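Local coordinates for protein telomerase reverse transcriptase (Candida tropicalis MYA-3404, PDB 6ZD1) that probably extends telomeres as the reverse transcriptase of telomerase, copying a template within the enzyme's RNA component into DNA repeats at chromosome ends, at residues Glu2-Asn7 with Ser42-Asn47; Asn216-Val221 with Lys457-Val462; Val332-Lys337 with Ser509-Leu514; Arg644-Leu649 with Gln692-Trp697. All coordinates share one frame; numbering follows the deposited sequence.

Contact 1 (Glu2-Asn7 with Ser42-Asn47)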
loop_
_atom_site.group_PDB
_atom_site.type_symbol
_atom_site.label_atom_id
_atom_site.label_comp_id
_atom_site.label_asym_id
_atom_site.label_seq_id
_atom_site.Cartn_x
_atom_site.Cartn_y
_atom_site.Cartn_z
ATOM N N GLU A 2 -4.671 30.963 -10.957
ATOM C CA GLU A 2 -4.646 29.673 -11.634
ATOM C C GLU A 2 -4.674 28.510 -10.640
ATOM O O GLU A 2 -4.108 27.450 -10.895
ATOM C CB GLU A 2 -3.413 29.575 -12.531
ATOM C CG GLU A 2 -2.111 29.902 -11.829
ATOM C CD GLU A 2 -0.945 29.967 -12.788
ATOM O OE1 GLU A 2 -1.158 30.366 -13.955
ATOM O OE2 GLU A 2 0.180 29.611 -12.377
ATOM N N ILE A 3 -5.334 28.727 -9.504
ATOM C CA ILE A 3 -5.572 27.687 -8.514
ATOM C C ILE A 3 -7.039 27.276 -8.479
ATOM O O ILE A 3 -7.355 26.093 -8.326
ATOM C CB ILE A 3 -5.089 28.142 -7.117
ATOM C CG1 ILE A 3 -3.564 28.069 -7.028
ATOM C CG2 ILE A 3 -5.725 27.311 -6.014
ATOM C CD1 ILE A 3 -3.009 26.667 -7.175
ATOM N N ILE A 4 -7.941 28.239 -8.624
ATOM C CA ILE A 4 -9.376 27.995 -8.713
ATOM C C ILE A 4 -9.758 28.080 -10.186
ATOM O O ILE A 4 -9.690 29.155 -10.793
ATOM C CB ILE A 4 -10.167 29.007 -7.875
ATOM C CG1 ILE A 4 -9.530 29.151 -6.493
ATOM C CG2 ILE A 4 -11.638 28.608 -7.778
ATOM C CD1 ILE A 4 -10.162 30.215 -5.628
ATOM N N ARG A 5 -10.164 26.954 -10.768
ATOM C CA ARG A 5 -10.580 26.892 -12.166
ATOM C C ARG A 5 -12.083 26.645 -12.275
ATOM O O ARG A 5 -12.556 25.911 -13.144
ATOM C CB ARG A 5 -9.780 25.836 -12.928
ATOM C CG ARG A 5 -8.522 26.395 -13.615
ATOM C CD ARG A 5 -7.371 25.385 -13.659
ATOM N NE ARG A 5 -6.966 24.962 -12.320
ATOM C CZ ARG A 5 -5.908 24.200 -12.053
ATOM N NH1 ARG A 5 -5.125 23.768 -13.035
ATOM N NH2 ARG A 5 -5.630 23.870 -10.797
ATOM N N THR A 6 -12.843 27.255 -11.365
ATOM C CA THR A 6 -14.294 27.320 -11.434
ATOM C C THR A 6 -14.716 28.749 -11.114
ATOM O O THR A 6 -13.971 29.506 -10.487
ATOM C CB THR A 6 -14.963 26.325 -10.470
ATOM O OG1 THR A 6 -14.401 26.470 -9.160
ATOM C CG2 THR A 6 -14.756 24.893 -10.942
ATOM N N ASN A 7 -15.910 29.127 -11.563
ATOM C CA ASN A 7 -16.384 30.485 -11.344
ATOM C C ASN A 7 -17.118 30.578 -10.009
ATOM O O ASN A 7 -17.315 29.584 -9.306
ATOM C CB ASN A 7 -17.269 30.947 -12.506
ATOM C CG ASN A 7 -18.443 30.017 -12.766
ATOM O OD1 ASN A 7 -18.884 29.283 -11.885
ATOM N ND2 ASN A 7 -18.958 30.050 -13.991
ATOM N N SER A 42 -16.116 35.523 -4.182
ATOM C CA SER A 42 -15.632 36.464 -5.184
ATOM C C SER A 42 -14.272 37.023 -4.796
ATOM O O SER A 42 -13.377 37.133 -5.641
ATOM C CB SER A 42 -16.636 37.601 -5.371
ATOM O OG SER A 42 -17.909 37.106 -5.742
ATOM N N ARG A 43 -14.087 37.354 -3.517
ATOM C CA ARG A 43 -12.812 37.919 -3.092
ATOM C C ARG A 43 -11.701 36.878 -3.104
ATOM O O ARG A 43 -10.542 37.217 -3.367
ATOM C CB ARG A 43 -12.955 38.541 -1.706
ATOM C CG ARG A 43 -13.668 39.880 -1.723
ATOM C CD ARG A 43 -14.471 40.090 -0.459
ATOM N NE ARG A 43 -13.633 40.131 0.731
ATOM C CZ ARG A 43 -14.058 39.802 1.944
ATOM N NH1 ARG A 43 -15.306 39.392 2.120
ATOM N NH2 ARG A 43 -13.232 39.874 2.978
ATOM N N ILE A 44 -12.030 35.612 -2.843
ATOM C CA ILE A 44 -11.017 34.564 -2.910
ATOM C C ILE A 44 -10.607 34.322 -4.356
ATOM O O ILE A 44 -9.415 34.268 -4.681
ATOM C CB ILE A 44 -11.528 33.276 -2.244
ATOM C CG1 ILE A 44 -11.698 33.494 -0.740
ATOM C CG2 ILE A 44 -10.576 32.120 -2.526
ATOM C CD1 ILE A 44 -12.250 32.296 -0.008
ATOM N N ILE A 45 -11.591 34.197 -5.251
ATOM C CA ILE A 45 -11.291 33.988 -6.664
ATOM C C ILE A 45 -10.534 35.185 -7.227
ATOM O O ILE A 45 -9.626 35.033 -8.053
ATOM C CB ILE A 45 -12.587 33.702 -7.447
ATOM C CG1 ILE A 45 -13.169 32.356 -7.019
ATOM C CG2 ILE A 45 -12.330 33.700 -8.944
ATOM C CD1 ILE A 45 -14.393 31.941 -7.809
ATOM N N SER A 46 -10.878 36.393 -6.774
ATOM C CA SER A 46 -10.178 37.579 -7.256
ATOM C C SER A 46 -8.721 37.581 -6.817
ATOM O O SER A 46 -7.828 37.894 -7.614
ATOM C CB SER A 46 -10.880 38.848 -6.770
ATOM O OG SER A 46 -10.677 39.040 -5.381
ATOM N N ASN A 47 -8.459 37.223 -5.558
ATOM C CA ASN A 47 -7.078 37.136 -5.101
ATOM C C ASN A 47 -6.314 36.071 -5.870
ATOM O O ASN A 47 -5.116 36.232 -6.132
ATOM C CB ASN A 47 -7.040 36.847 -3.601
ATOM C CG ASN A 47 -7.545 38.013 -2.777
ATOM O OD1 ASN A 47 -7.403 39.169 -3.172
ATOM N ND2 ASN A 47 -8.136 37.716 -1.624
#
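Ile45 meets the backbone of Thr6 and Asn7 where the loop that opens the modelled chain, ahead of helix 8-14, packs on helix 36-50. Within that loop, the Arg5 guanidinium has Glu2 O over the centre of one face, 3.8 Å above its plane. Ile45 CD1 rests 3.6 Å from the carbonyl oxygen Thr6 O. Ile4 points at the helix and carries the apolar contact: its CD1 comes within 3.7 Å of Ile44 CG2, and its chain crosses those of Ile44 and Ile45 at about right angles. No hydrogen bond joins the two segments; the loop is tied to the helix by Asp48, whose carboxylate takes the backbone N-H groups of Glu2, Ile3 and Ile4. Helix 158-179, in the telomerase RNA-binding region, adds Leu171 against Ile4 and Trp166 against Ile44. Asn7 N-caps helix 8-14 through OD1 and Glu10 N. Ile45, with CG1 anti to its carbonyl carbon (chi1 -67°), sets that CG1 3.9 Å from Ile4 CD1.

Contact 2 (Asn216-Val221 with Lys457-Val462)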
loop_
_atom_site.group_PDB
_atom_site.type_symbol
_atom_site.label_atom_id
_atom_site.label_comp_id
_atom_site.label_asym_id
_atom_site.label_seq_id
_atom_site.Cartn_x
_atom_site.Cartn_y
_atom_site.Cartn_z
ATOM N N ASN A 216 17.795 -2.455 -19.008
ATOM C CA ASN A 216 16.710 -3.393 -18.740
ATOM C C ASN A 216 15.638 -3.454 -19.816
ATOM O O ASN A 216 14.919 -4.460 -19.876
ATOM C CB ASN A 216 16.030 -3.060 -17.404
ATOM C CG ASN A 216 16.995 -3.094 -16.241
ATOM O OD1 ASN A 216 17.198 -4.136 -15.617
ATOM N ND2 ASN A 216 17.602 -1.951 -15.944
ATOM N N LEU A 217 15.498 -2.436 -20.658
ATOM C CA LEU A 217 14.393 -2.366 -21.596
ATOM C C LEU A 217 14.911 -2.349 -23.028
ATOM O O LEU A 217 16.110 -2.216 -23.285
ATOM C CB LEU A 217 13.525 -1.130 -21.329
ATOM C CG LEU A 217 12.997 -0.986 -19.900
ATOM C CD1 LEU A 217 12.133 0.257 -19.773
ATOM C CD2 LEU A 217 12.223 -2.224 -19.483
ATOM N N VAL A 218 13.975 -2.486 -23.963
ATOM C CA VAL A 218 14.261 -2.441 -25.394
ATOM C C VAL A 218 13.041 -1.857 -26.094
ATOM O O VAL A 218 11.900 -2.148 -25.724
ATOM C CB VAL A 218 14.629 -3.839 -25.943
ATOM C CG1 VAL A 218 13.503 -4.836 -25.691
ATOM C CG2 VAL A 218 14.960 -3.761 -27.421
ATOM N N GLN A 219 13.288 -1.021 -27.104
ATOM C CA GLN A 219 12.222 -0.258 -27.735
ATOM C C GLN A 219 11.258 -1.168 -28.492
ATOM O O GLN A 219 11.550 -2.325 -28.806
ATOM C CB GLN A 219 12.799 0.782 -28.695
ATOM C CG GLN A 219 13.206 2.104 -28.052
ATOM C CD GLN A 219 12.531 3.299 -28.700
ATOM O OE1 GLN A 219 11.443 3.180 -29.265
ATOM N NE2 GLN A 219 13.177 4.458 -28.626
ATOM N N VAL A 220 10.093 -0.606 -28.801
ATOM C CA VAL A 220 9.047 -1.266 -29.574
ATOM C C VAL A 220 8.407 -0.209 -30.462
ATOM O O VAL A 220 8.130 0.907 -30.012
ATOM C CB VAL A 220 7.981 -1.929 -28.671
ATOM C CG1 VAL A 220 6.906 -2.583 -29.517
ATOM C CG2 VAL A 220 8.603 -2.956 -27.731
ATOM N N VAL A 221 8.179 -0.554 -31.727
ATOM C CA VAL A 221 7.620 0.391 -32.679
ATOM C C VAL A 221 6.223 -0.008 -33.145
ATOM O O VAL A 221 5.422 0.874 -33.479
ATOM C CB VAL A 221 8.568 0.575 -33.884
ATOM C CG1 VAL A 221 9.914 1.122 -33.421
ATOM C CG2 VAL A 221 8.748 -0.735 -34.635
ATOM N N LYS A 457 9.692 -2.518 -23.886
ATOM C CA LYS A 457 9.460 -3.858 -23.368
ATOM C C LYS A 457 10.681 -4.303 -22.568
ATOM O O LYS A 457 11.783 -3.778 -22.737
ATOM C CB LYS A 457 9.172 -4.847 -24.510
ATOM C CG LYS A 457 8.589 -6.185 -24.072
ATOM C CD LYS A 457 8.439 -7.134 -25.254
ATOM C CE LYS A 457 7.397 -6.634 -26.244
ATOM N NZ LYS A 457 6.025 -6.639 -25.662
ATOM N N ARG A 458 10.477 -5.281 -21.689
ATOM C CA ARG A 458 11.562 -5.782 -20.855
ATOM C C ARG A 458 12.398 -6.804 -21.612
ATOM O O ARG A 458 11.856 -7.691 -22.279
ATOM C CB ARG A 458 11.007 -6.408 -19.578
ATOM C CG ARG A 458 10.327 -5.426 -18.657
ATOM C CD ARG A 458 10.247 -5.985 -17.253
ATOM N NE ARG A 458 11.576 -6.273 -16.724
ATOM C CZ ARG A 458 12.340 -5.380 -16.101
ATOM N NH1 ARG A 458 11.903 -4.140 -15.927
ATOM N NH2 ARG A 458 13.539 -5.721 -15.653
ATOM N N LYS A 459 13.723 -6.661 -21.533
ATOM C CA LYS A 459 14.608 -7.710 -22.031
ATOM C C LYS A 459 14.463 -8.984 -21.208
ATOM O O LYS A 459 14.457 -10.094 -21.757
ATOM C CB LYS A 459 16.061 -7.231 -22.012
ATOM C CG LYS A 459 16.338 -6.014 -22.883
ATOM C CD LYS A 459 17.734 -5.458 -22.633
ATOM C CE LYS A 459 18.812 -6.510 -22.856
ATOM N NZ LYS A 459 20.179 -5.971 -22.589
ATOM N N GLN A 460 14.360 -8.840 -19.890
ATOM C CA GLN A 460 14.235 -9.966 -18.976
ATOM C C GLN A 460 13.549 -9.467 -17.714
ATOM O O GLN A 460 13.641 -8.286 -17.372
ATOM C CB GLN A 460 15.611 -10.574 -18.663
ATOM C CG GLN A 460 15.626 -11.727 -17.674
ATOM C CD GLN A 460 14.901 -12.960 -18.179
ATOM O OE1 GLN A 460 13.672 -13.015 -18.175
ATOM N NE2 GLN A 460 15.663 -13.965 -18.608
ATOM N N GLY A 461 12.853 -10.368 -17.036
ATOM C CA GLY A 461 12.192 -10.032 -15.793
ATOM C C GLY A 461 10.720 -9.731 -15.984
ATOM O O GLY A 461 10.135 -9.902 -17.056
ATOM N N VAL A 462 10.120 -9.246 -14.904
ATOM C CA VAL A 462 8.699 -8.933 -14.866
ATOM C C VAL A 462 8.537 -7.569 -14.215
ATOM O O VAL A 462 9.255 -7.233 -13.266
ATOM C CB VAL A 462 7.899 -10.016 -14.109
ATOM C CG1 VAL A 462 6.494 -9.540 -13.790
ATOM C CG2 VAL A 462 7.842 -11.293 -14.933
#
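Val218 and Lys457 form an antiparallel hydrogen-bonded pair, Lys457 N giving a nearly straight bond to Val218 O (2.9 Å, 179°) and Val218 N one to Lys457 O (2.8 Å). A third bond, Lys459 N to Asn216 O, carries the pairing past the strand end, into what matches the start of motif B' of telomerase reverse transcriptases. Leu217 and Arg458, the adjoining non-hydrogen-bonded pair, still touch: Leu217 CD2 reaches Arg458 CG at 3.8 Å. Arg458 leaves the backbone with CG beside its N, then bends at chi3 (59°), which turns the guanidinium toward the backbone of Gln460. There NE and NH2 both grip Gln460 O, side-on, while NH1 hydrogen-bonds to Tyr212 OH and NH2 forms a salt bridge with Asp345. Asn216 lies alongside Arg458, pointing the same way with the two planes 38° apart, its ND2 bonded to Tyr212 O. Val220 CG2 lies 3.8 Å from Lys457 CB, and the lysine then bends at chi3 and chi4. Lys459, also bent at chi3, passes its CG 4.1 Å from Val218 CB at about a right angle. Strand 217-220 follows directly on helix 198-216 and edges the mixed sheet, with 454-458 beside it and 443-446 beyond, where Cys444 meets Leu217.

Contact 3 (Val332-Lys337 with Ser509-Leu514)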
loop_
_atom_site.group_PDB
_atom_site.type_symbol
_atom_site.label_atom_id
_atom_site.label_comp_id
_atom_site.label_asym_id
_atom_site.label_seq_id
_atom_site.Cartn_x
_atom_site.Cartn_y
_atom_site.Cartn_z
ATOM N N VAL A 332 23.418 -26.015 20.241
ATOM C CA VAL A 332 24.073 -24.913 19.548
ATOM C C VAL A 332 23.529 -24.867 18.128
ATOM O O VAL A 332 23.575 -25.863 17.398
ATOM C CB VAL A 332 25.599 -25.077 19.562
ATOM C CG1 VAL A 332 26.261 -23.939 18.799
ATOM C CG2 VAL A 332 26.108 -25.139 20.996
ATOM N N LEU A 333 22.981 -23.719 17.744
ATOM C CA LEU A 333 22.295 -23.556 16.471
ATOM C C LEU A 333 23.074 -22.612 15.570
ATOM O O LEU A 333 23.677 -21.645 16.041
ATOM C CB LEU A 333 20.875 -23.026 16.673
ATOM C CG LEU A 333 19.951 -23.974 17.434
ATOM C CD1 LEU A 333 18.621 -23.310 17.703
ATOM C CD2 LEU A 333 19.762 -25.267 16.653
ATOM N N TYR A 334 23.061 -22.905 14.276
ATOM C CA TYR A 334 23.724 -22.097 13.266
ATOM C C TYR A 334 22.663 -21.501 12.356
ATOM O O TYR A 334 21.698 -22.180 11.991
ATOM C CB TYR A 334 24.713 -22.939 12.451
ATOM C CG TYR A 334 25.634 -23.778 13.304
ATOM C CD1 TYR A 334 25.195 -24.966 13.877
ATOM C CD2 TYR A 334 26.942 -23.385 13.540
ATOM C CE1 TYR A 334 26.025 -25.731 14.667
ATOM C CE2 TYR A 334 27.783 -24.145 14.328
ATOM C CZ TYR A 334 27.318 -25.318 14.888
ATOM O OH TYR A 334 28.146 -26.085 15.673
HETATM N N MSE A 335 22.817 -20.229 12.018
HETATM C CA MSE A 335 21.840 -19.603 11.142
HETATM C C MSE A 335 22.446 -18.641 10.135
HETATM O O MSE A 335 23.456 -17.984 10.395
HETATM C CB MSE A 335 20.769 -18.889 11.961
HETATM C CG MSE A 335 21.295 -17.875 12.944
HETATM SE SE MSE A 335 19.821 -17.102 13.951
HETATM C CE MSE A 335 19.145 -18.731 14.776
ATOM N N ILE A 336 21.798 -18.579 8.976
ATOM C CA ILE A 336 22.265 -17.813 7.829
ATOM C C ILE A 336 21.060 -17.123 7.202
ATOM O O ILE A 336 20.000 -17.738 7.042
ATOM C CB ILE A 336 22.982 -18.727 6.812
ATOM C CG1 ILE A 336 23.333 -17.968 5.533
ATOM C CG2 ILE A 336 22.151 -19.972 6.518
ATOM C CD1 ILE A 336 24.651 -17.254 5.619
ATOM N N LYS A 337 21.197 -15.835 6.895
ATOM C CA LYS A 337 20.186 -15.104 6.142
ATOM C C LYS A 337 20.803 -14.572 4.857
ATOM O O LYS A 337 21.976 -14.177 4.836
ATOM C CB LYS A 337 19.574 -13.954 6.958
ATOM C CG LYS A 337 20.417 -12.694 7.019
ATOM C CD LYS A 337 19.644 -11.542 7.629
ATOM C CE LYS A 337 20.463 -10.265 7.605
ATOM N NZ LYS A 337 19.720 -9.128 8.209
ATOM N N SER A 509 21.048 -27.075 13.568
ATOM C CA SER A 509 22.029 -27.568 14.525
ATOM C C SER A 509 23.148 -28.341 13.850
ATOM O O SER A 509 24.197 -28.557 14.467
ATOM C CB SER A 509 21.358 -28.455 15.577
ATOM O OG SER A 509 20.815 -29.622 14.984
ATOM N N ASN A 510 22.936 -28.776 12.610
ATOM C CA ASN A 510 23.918 -29.553 11.861
ATOM C C ASN A 510 24.832 -28.593 11.108
ATOM O O ASN A 510 24.429 -27.997 10.103
ATOM C CB ASN A 510 23.217 -30.513 10.903
ATOM C CG ASN A 510 24.130 -31.613 10.405
ATOM O OD1 ASN A 510 25.347 -31.443 10.331
ATOM N ND2 ASN A 510 23.545 -32.753 10.059
ATOM N N LYS A 511 26.066 -28.441 11.597
ATOM C CA LYS A 511 27.028 -27.562 10.945
ATOM C C LYS A 511 27.408 -28.054 9.553
ATOM O O LYS A 511 27.921 -27.266 8.751
ATOM C CB LYS A 511 28.282 -27.432 11.817
ATOM C CG LYS A 511 29.076 -26.152 11.602
ATOM C CD LYS A 511 30.283 -26.082 12.530
ATOM C CE LYS A 511 30.927 -24.700 12.497
ATOM N NZ LYS A 511 31.257 -24.260 11.110
ATOM N N ASP A 512 27.146 -29.327 9.245
ATOM C CA ASP A 512 27.456 -29.870 7.925
ATOM C C ASP A 512 26.410 -29.447 6.903
ATOM O O ASP A 512 26.751 -28.977 5.812
ATOM C CB ASP A 512 27.554 -31.397 7.986
ATOM C CG ASP A 512 28.615 -31.880 8.960
ATOM O OD1 ASP A 512 29.689 -31.245 9.047
ATOM O OD2 ASP A 512 28.374 -32.898 9.642
ATOM N N THR A 513 25.128 -29.610 7.241
ATOM C CA THR A 513 24.069 -29.114 6.371
ATOM C C THR A 513 24.093 -27.596 6.266
ATOM O O THR A 513 23.536 -27.042 5.312
ATOM C CB THR A 513 22.699 -29.585 6.873
ATOM O OG1 THR A 513 22.389 -28.934 8.111
ATOM C CG2 THR A 513 22.697 -31.096 7.093
ATOM N N LEU A 514 24.734 -26.911 7.215
ATOM C CA LEU A 514 24.940 -25.475 7.065
ATOM C C LEU A 514 25.843 -25.180 5.877
ATOM O O LEU A 514 25.593 -24.239 5.118
ATOM C CB LEU A 514 25.530 -24.875 8.341
ATOM C CG LEU A 514 25.868 -23.382 8.246
ATOM C CD1 LEU A 514 24.604 -22.531 8.151
ATOM C CD2 LEU A 514 26.735 -22.937 9.414
#
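Leu333 and Ser509 bring the backbones closest, CA to CA 4.5 Å, where the chain enters strand 334-339 on one side and turns from strand 503-508 into helix 511-520 on the other. Tyr334 carries most of the contact. Its CG is anti to the carbonyl carbon (chi1 -49°), which directs the ring against the turn and the first residues of the helix. Lys511 crosses one face at about a right angle, CG 3.9 Å from the ring centroid and 24° off the normal, a CH-pi contact displaced toward the CE2 side. At the ring edge, near its plane, Ser509 O sits 3.4 Å from Tyr334 CE1. Leu514 points back from the helix: its CD2 meets Tyr334 CB at 3.6 Å, and its CD1 meets Ile336 CG2 at 3.9 Å. Leu333 CD2 closes the other end on Ser509 CB, 3.7 Å away. Asn510 N-caps the helix, OD1 accepting from Asp512 N (3.0 Å), while Asn510 O takes both Leu514 N and Thr513 OG1. Packing of helix 511-520 against this antiparallel sheet is consistent with the palm of reverse transcriptases. Without a hydrogen bond between the segments, the join is apolar; the Lys511 methylenes, probably polarised somewhat by the ammonium group, suit the electron-rich ring, whose hydroxyl bonds instead to Glu544.

Contact 4 (Arg644-Leu649 with Gln692-Trp697)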
loop_
_atom_site.group_PDB
_atom_site.type_symbol
_atom_site.label_atom_id
_atom_site.label_comp_id
_atom_site.label_asym_id
_atom_site.label_seq_id
_atom_site.Cartn_x
_atom_site.Cartn_y
_atom_site.Cartn_z
ATOM N N ARG A 644 -19.539 7.393 20.519
ATOM C CA ARG A 644 -18.452 8.145 19.902
ATOM C C ARG A 644 -17.311 7.217 19.510
ATOM O O ARG A 644 -16.678 7.403 18.464
ATOM C CB ARG A 644 -17.964 9.233 20.859
ATOM C CG ARG A 644 -16.718 9.963 20.402
ATOM C CD ARG A 644 -16.335 11.065 21.378
ATOM N NE ARG A 644 -17.404 12.047 21.550
ATOM C CZ ARG A 644 -17.627 13.062 20.720
ATOM N NH1 ARG A 644 -16.859 13.227 19.651
ATOM N NH2 ARG A 644 -18.620 13.911 20.956
ATOM N N PHE A 645 -17.067 6.185 20.319
ATOM C CA PHE A 645 -16.010 5.232 20.007
ATOM C C PHE A 645 -16.351 4.401 18.779
ATOM O O PHE A 645 -15.450 4.023 18.020
ATOM C CB PHE A 645 -15.760 4.325 21.210
ATOM C CG PHE A 645 -14.713 3.275 20.974
ATOM C CD1 PHE A 645 -13.406 3.633 20.689
ATOM C CD2 PHE A 645 -15.032 1.928 21.060
ATOM C CE1 PHE A 645 -12.436 2.664 20.482
ATOM C CE2 PHE A 645 -14.067 0.956 20.854
ATOM C CZ PHE A 645 -12.768 1.325 20.564
HETATM N N MSE A 646 -17.631 4.127 18.552
HETATM C CA MSE A 646 -18.027 3.292 17.424
HETATM C C MSE A 646 -17.913 4.050 16.115
HETATM O O MSE A 646 -17.504 3.489 15.097
HETATM C CB MSE A 646 -19.445 2.779 17.609
HETATM C CG MSE A 646 -19.543 1.679 18.645
HETATM SE SE MSE A 646 -21.368 1.061 18.891
HETATM C CE MSE A 646 -21.663 1.723 20.695
ATOM N N LYS A 647 -18.255 5.338 16.151
ATOM C CA LYS A 647 -18.005 6.183 14.990
ATOM C C LYS A 647 -16.524 6.189 14.651
ATOM O O LYS A 647 -16.148 6.114 13.476
ATOM C CB LYS A 647 -18.518 7.599 15.250
ATOM C CG LYS A 647 -20.034 7.695 15.262
ATOM C CD LYS A 647 -20.520 8.872 16.090
ATOM C CE LYS A 647 -22.031 8.838 16.235
ATOM N NZ LYS A 647 -22.511 9.778 17.281
ATOM N N PHE A 648 -15.667 6.245 15.675
ATOM C CA PHE A 648 -14.230 6.128 15.448
ATOM C C PHE A 648 -13.889 4.788 14.810
ATOM O O PHE A 648 -13.138 4.729 13.828
ATOM C CB PHE A 648 -13.472 6.314 16.766
ATOM C CG PHE A 648 -12.008 5.974 16.686
ATOM C CD1 PHE A 648 -11.094 6.889 16.184
ATOM C CD2 PHE A 648 -11.542 4.745 17.134
ATOM C CE1 PHE A 648 -9.743 6.583 16.122
ATOM C CE2 PHE A 648 -10.192 4.430 17.074
ATOM C CZ PHE A 648 -9.293 5.352 16.565
ATOM N N LEU A 649 -14.445 3.694 15.339
ATOM C CA LEU A 649 -14.208 2.395 14.712
ATOM C C LEU A 649 -14.737 2.376 13.284
ATOM O O LEU A 649 -14.050 1.908 12.367
ATOM C CB LEU A 649 -14.852 1.277 15.532
ATOM C CG LEU A 649 -14.258 0.988 16.912
ATOM C CD1 LEU A 649 -15.064 -0.096 17.593
ATOM C CD2 LEU A 649 -12.798 0.582 16.810
ATOM N N GLN A 692 -19.859 -5.125 25.118
ATOM C CA GLN A 692 -20.777 -6.042 24.448
ATOM C C GLN A 692 -21.523 -5.349 23.318
ATOM O O GLN A 692 -21.607 -5.872 22.202
ATOM C CB GLN A 692 -21.758 -6.634 25.458
ATOM C CG GLN A 692 -22.824 -7.507 24.820
ATOM C CD GLN A 692 -23.824 -8.044 25.825
ATOM O OE1 GLN A 692 -23.486 -8.303 26.981
ATOM N NE2 GLN A 692 -25.067 -8.210 25.388
ATOM N N GLU A 693 -22.060 -4.157 23.585
ATOM C CA GLU A 693 -22.774 -3.434 22.541
ATOM C C GLU A 693 -21.826 -3.000 21.431
ATOM O O GLU A 693 -22.185 -3.044 20.248
ATOM C CB GLU A 693 -23.494 -2.230 23.146
ATOM C CG GLU A 693 -24.387 -1.470 22.181
ATOM C CD GLU A 693 -25.234 -0.422 22.882
ATOM O OE1 GLU A 693 -25.170 -0.340 24.128
ATOM O OE2 GLU A 693 -25.965 0.318 22.190
ATOM N N ILE A 694 -20.596 -2.618 21.790
ATOM C CA ILE A 694 -19.605 -2.244 20.782
ATOM C C ILE A 694 -19.281 -3.432 19.886
ATOM O O ILE A 694 -19.268 -3.320 18.656
ATOM C CB ILE A 694 -18.332 -1.691 21.447
ATOM C CG1 ILE A 694 -18.638 -0.429 22.256
ATOM C CG2 ILE A 694 -17.272 -1.401 20.394
ATOM C CD1 ILE A 694 -17.441 0.081 23.046
ATOM N N ILE A 695 -19.012 -4.593 20.490
ATOM C CA ILE A 695 -18.632 -5.751 19.691
ATOM C C ILE A 695 -19.831 -6.254 18.894
ATOM O O ILE A 695 -19.701 -6.632 17.723
ATOM C CB ILE A 695 -18.021 -6.856 20.583
ATOM C CG1 ILE A 695 -16.509 -6.669 20.756
ATOM C CG2 ILE A 695 -18.191 -8.214 19.946
ATOM C CD1 ILE A 695 -16.079 -5.347 21.336
ATOM N N GLU A 696 -21.023 -6.219 19.491
ATOM C CA GLU A 696 -22.216 -6.635 18.760
ATOM C C GLU A 696 -22.450 -5.752 17.539
ATOM O O GLU A 696 -22.823 -6.246 16.467
ATOM C CB GLU A 696 -23.436 -6.606 19.679
ATOM C CG GLU A 696 -24.719 -7.019 18.991
ATOM C CD GLU A 696 -25.931 -6.824 19.869
ATOM O OE1 GLU A 696 -25.793 -6.175 20.928
ATOM O OE2 GLU A 696 -27.017 -7.323 19.504
ATOM N N TRP A 697 -22.225 -4.442 17.677
ATOM C CA TRP A 697 -22.302 -3.556 16.521
ATOM C C TRP A 697 -21.218 -3.889 15.510
ATOM O O TRP A 697 -21.454 -3.851 14.298
ATOM C CB TRP A 697 -22.177 -2.097 16.957
ATOM C CG TRP A 697 -21.856 -1.175 15.817
ATOM C CD1 TRP A 697 -22.747 -0.568 14.987
ATOM C CD2 TRP A 697 -20.552 -0.760 15.378
ATOM N NE1 TRP A 697 -22.085 0.201 14.058
ATOM C CE2 TRP A 697 -20.736 0.101 14.279
ATOM C CE3 TRP A 697 -19.250 -1.032 15.809
ATOM C CZ2 TRP A 697 -19.670 0.692 13.606
ATOM C CZ3 TRP A 697 -18.190 -0.440 15.139
ATOM C CH2 TRP A 697 -18.408 0.411 14.051
#
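Met646 and Trp697 make the tight part of this helix pair. Met646, deposited as selenomethionine, passes its chain across the indole in the opposite direction to the tryptophan side chain: CB stands over the six-membered ring, 4.1 Å from its centroid and only 7° off the normal, while SE lies 4.3 Å from the centroid of the five-membered ring, obliquely, a Met-aromatic contact. Trp697, with CG anti to the backbone N (chi1 164°), extends its ring to the other helix until CH2 is 3.4 Å from Met646 O. Ile694 packs alongside, its CD1 at 3.6 Å from Phe645 CD2 and its CG2 at 3.8 Å from Leu649 CD1. Phe624 of helix 609-637 touches both Phe645 and Leu649. The Glu693 flank is looser: Met646 CE comes no nearer than 4.5 Å to Glu693 CG, and the carboxylate turns to a salt bridge with Arg642. Trp697 is itself partly exposed, NE1 making a weak hydrogen bond to Glu391. No hydrogen bond links the two segments. The axes of the two short segments run roughly the same way, crossing at -30° and 10.6 Å apart at closest, and the apolar packing between them is that of a helical bundle, consistent with the C-terminal extension, or thumb, of telomerase reverse transcriptases.

The four contacts sample different regions of one chain and none touches another. Contacts 2 and 3 both belong to the reverse transcriptase region and interlock along the sequence, their segments alternating, though their centres are about 41 Å apart and their nearest atoms about 23 Å. Contact 3 lies on strand 334-339, whose end carries what matches the motif A aspartate; the adjacent strand 503-508 forms a hairpin with 495-500, and what match the motif C aspartates lie at its turn. Contact 2 lies in a separate mixed sheet and runs into the motif B'-like sequence. Contact 1, near the start of this truncated construct, and contact 3 are on opposite sides of the chain's centre, about 69 Å between centres. Contact 4 is about 42 Å from contact 1, centre to centre.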